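PDB 2FTW: dihydropyrimidinase from Dictyostelium discoideum, which catalyses the reversible, zinc-dependent hydrolytic ring opening of dihydropyrimidines, the second step of reductive pyrimidine degradation. Local coordinates for residues Gly8-Lys13 with Thr438-Gly443. Residues are numbered along the deposited sequence; the frame is centred on the assembly and turned at random.
Sequences GTILIK and TTIVAG
The G8–T9 peptide has G443 lying over one of its faces, with G443 CA and O both above the plane: G443 O sits 3.6 Å from T9 N, while G443 CA points its C-H at G8 O (3.5 Å, 173° at the hydrogen). At the G8 end of this peptide, A442 O comes within 3.1 Å of G8 CA. This is the turn end of a β-sandwich, the second domain beside the (β/α)8 barrel. A442 and G443 form the two-residue type I' turn of the hairpin joining strands 431-441 and 444-448, and it packs against the entry to strand 10-13 of the facing sheet. Glycine suits both G8 and G443: each has positive phi, and a CB on G443 would run into G8 O. G8 N donates to OD1 of N444, just after the turn, tying segment 8-13 to the hairpin; A442 N donates to D401 OD1. One water bridges the two chain segments, donating to T9 O (2.9 Å) and G443 O (2.7 Å). Further along, isoleucines from the two sheets meet in the buried interior. With I10 CG1 anti to the backbone N (chi1 -161°), CG2 falls between N and the carbonyl carbon and lies, like CB, 3.7 Å from G443 O; its CD1 touches I440 more loosely. I12, which also rests on I402 and A53, reaches toward I440 tip to tip, with I12 CD1 3.7 Å from I440 CD1.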
ATOM      1  N   GLY A   8      50.403   5.536  14.991  1.00 34.61           N
ATOM      2  CA  GLY A   8      48.958   5.704  15.106  1.00 33.73           C
ATOM      3  C   GLY A   8      48.574   7.128  15.481  1.00 33.10           C
ATOM      4  O   GLY A   8      47.530   7.340  16.094  1.00 33.74           O
ATOM      5  N   THR A   9      49.423   8.092  15.124  1.00 32.16           N
ATOM      6  CA  THR A   9      49.179   9.504  15.413  0.50 31.94           C
ATOM      7  C   THR A   9      49.239  10.316  14.124  1.00 31.58           C
ATOM      8  O   THR A   9      50.228  10.258  13.387  1.00 31.59           O
ATOM      9  CB  THR A   9      50.206  10.089  16.413  0.50 31.98           C
ATOM     10  OG1 THR A   9      51.504  10.130  15.813  0.50 32.66           O
ATOM     11  CG2 THR A   9      50.268   9.262  17.671  0.50 32.27           C
ATOM     12  N   ILE A  10      48.177  11.073  13.850  1.00 30.55           N
ATOM     13  CA  ILE A  10      48.080  11.828  12.603  1.00 29.86           C
ATOM     14  C   ILE A  10      47.136  13.011  12.789  1.00 29.00           C
ATOM     15  O   ILE A  10      46.214  12.966  13.623  1.00 28.72           O
ATOM     16  CB  ILE A  10      47.619  10.890  11.436  1.00 29.76           C
ATOM     17  CG1 ILE A  10      47.938  11.487  10.067  1.00 29.89           C
ATOM     18  CG2 ILE A  10      46.133  10.540  11.541  1.00 29.45           C
ATOM     19  CD1 ILE A  10      47.823  10.484   8.951  1.00 29.87           C
ATOM     20  N   LEU A  11      47.387  14.074  12.028  1.00 27.81           N
ATOM     21  CA  LEU A  11      46.565  15.275  12.049  1.00 27.20           C
ATOM     22  C   LEU A  11      46.018  15.546  10.651  1.00 26.49           C
ATOM     23  O   LEU A  11      46.772  15.739   9.694  1.00 25.56           O
ATOM     24  CB  LEU A  11      47.383  16.471  12.567  1.00 27.22           C
ATOM     25  CG  LEU A  11      46.750  17.870  12.528  1.00 27.31           C
ATOM     26  CD1 LEU A  11      45.489  17.926  13.345  1.00 28.33           C
ATOM     27  CD2 LEU A  11      47.721  18.924  13.025  1.00 27.39           C
ATOM     28  N   ILE A  12      44.694  15.548  10.538  1.00 25.77           N
ATOM     29  CA  ILE A  12      44.033  15.785   9.265  1.00 25.72           C
ATOM     30  C   ILE A  12      43.444  17.197   9.244  1.00 25.16           C
ATOM     31  O   ILE A  12      42.593  17.519  10.072  1.00 23.90           O
ATOM     32  CB  ILE A  12      42.912  14.755   9.011  1.00 25.53           C
ATOM     33  CG1 ILE A  12      43.431  13.329   9.241  1.00 25.68           C
ATOM     34  CG2 ILE A  12      42.375  14.916   7.595  1.00 25.64           C
ATOM     35  CD1 ILE A  12      42.353  12.321   9.570  1.00 25.88           C
ATOM     36  N   LYS A  13      43.886  18.014   8.286  1.00 24.91           N
ATOM     37  CA  LYS A  13      43.520  19.440   8.235  1.00 25.35           C
ATOM     38  C   LYS A  13      42.768  19.840   6.976  1.00 24.90           C
ATOM     39  O   LYS A  13      42.965  19.272   5.905  1.00 25.31           O
ATOM     40  CB  LYS A  13      44.764  20.344   8.382  1.00 25.35           C
ATOM     41  CG  LYS A  13      45.320  20.393   9.812  1.00 26.15           C
ATOM     42  CD  LYS A  13      46.538  21.318   9.991  1.00 25.58           C
ATOM     43  CE  LYS A  13      46.190  22.817   9.916  1.00 25.88           C
ATOM     44  NZ  LYS A  13      45.213  23.295  10.925  1.00 24.16           N
ATOM     45  N   THR A 438      42.322   8.597   0.511  1.00 24.11           N
ATOM     46  CA  THR A 438      43.170   8.159   1.617  1.00 24.53           C
ATOM     47  C   THR A 438      42.323   7.441   2.677  1.00 24.54           C
ATOM     48  O   THR A 438      41.251   7.908   3.037  1.00 24.57           O
ATOM     49  CB  THR A 438      43.921   9.340   2.266  1.00 24.10           C
ATOM     50  OG1 THR A 438      44.598  10.096   1.255  1.00 25.03           O
ATOM     51  CG2 THR A 438      44.922   8.862   3.281  1.00 24.26           C
ATOM     52  N   THR A 439      42.806   6.292   3.138  1.00 24.79           N
ATOM     53  CA  THR A 439      42.178   5.558   4.228  1.00 25.01           C
ATOM     54  C   THR A 439      43.173   5.511   5.391  1.00 24.99           C
ATOM     55  O   THR A 439      44.387   5.399   5.194  1.00 25.26           O
ATOM     56  CB  THR A 439      41.771   4.136   3.787  1.00 24.88           C
ATOM     57  OG1 THR A 439      41.044   4.212   2.553  1.00 26.57           O
ATOM     58  CG2 THR A 439      40.909   3.435   4.844  1.00 25.00           C
ATOM     59  N   ILE A 440      42.646   5.648   6.598  1.00 24.85           N
ATOM     60  CA  ILE A 440      43.434   5.677   7.814  1.00 24.95           C
ATOM     61  C   ILE A 440      42.815   4.697   8.803  1.00 24.97           C
ATOM     62  O   ILE A 440      41.628   4.803   9.122  1.00 25.35           O
ATOM     63  CB  ILE A 440      43.470   7.111   8.421  1.00 25.21           C
ATOM     64  CG1 ILE A 440      44.181   8.076   7.462  1.00 25.37           C
ATOM     65  CG2 ILE A 440      44.157   7.118   9.783  1.00 24.80           C
ATOM     66  CD1 ILE A 440      43.896   9.535   7.719  1.00 24.77           C
ATOM     67  N   VAL A 441      43.611   3.730   9.253  1.00 25.13           N
ATOM     68  CA  VAL A 441      43.191   2.757  10.259  1.00 24.85           C
ATOM     69  C   VAL A 441      44.092   2.917  11.481  1.00 24.73           C
ATOM     70  O   VAL A 441      45.313   2.878  11.360  1.00 24.77           O
ATOM     71  CB  VAL A 441      43.290   1.307   9.708  1.00 25.34           C
ATOM     72  CG1 VAL A 441      43.003   0.263  10.798  1.00 25.58           C
ATOM     73  CG2 VAL A 441      42.370   1.126   8.504  1.00 24.43           C
ATOM     74  N   ALA A 442      43.474   3.109  12.647  1.00 24.42           N
ATOM     75  CA  ALA A 442      44.173   3.280  13.921  1.00 24.36           C
ATOM     76  C   ALA A 442      45.266   4.335  13.842  1.00 24.18           C
ATOM     77  O   ALA A 442      46.379   4.118  14.309  1.00 24.14           O
ATOM     78  CB  ALA A 442      44.736   1.958  14.418  1.00 24.33           C
ATOM     79  N   GLY A 443      44.924   5.475  13.242  1.00 23.98           N
ATOM     80  CA  GLY A 443      45.837   6.597  13.085  1.00 24.05           C
ATOM     81  C   GLY A 443      46.959   6.417  12.075  1.00 24.04           C
ATOM     82  O   GLY A 443      47.836   7.259  11.998  1.00 23.94           O
TER
HETATM   83  O   HOH W   1      50.330   8.128  11.465  1.00 32.66           O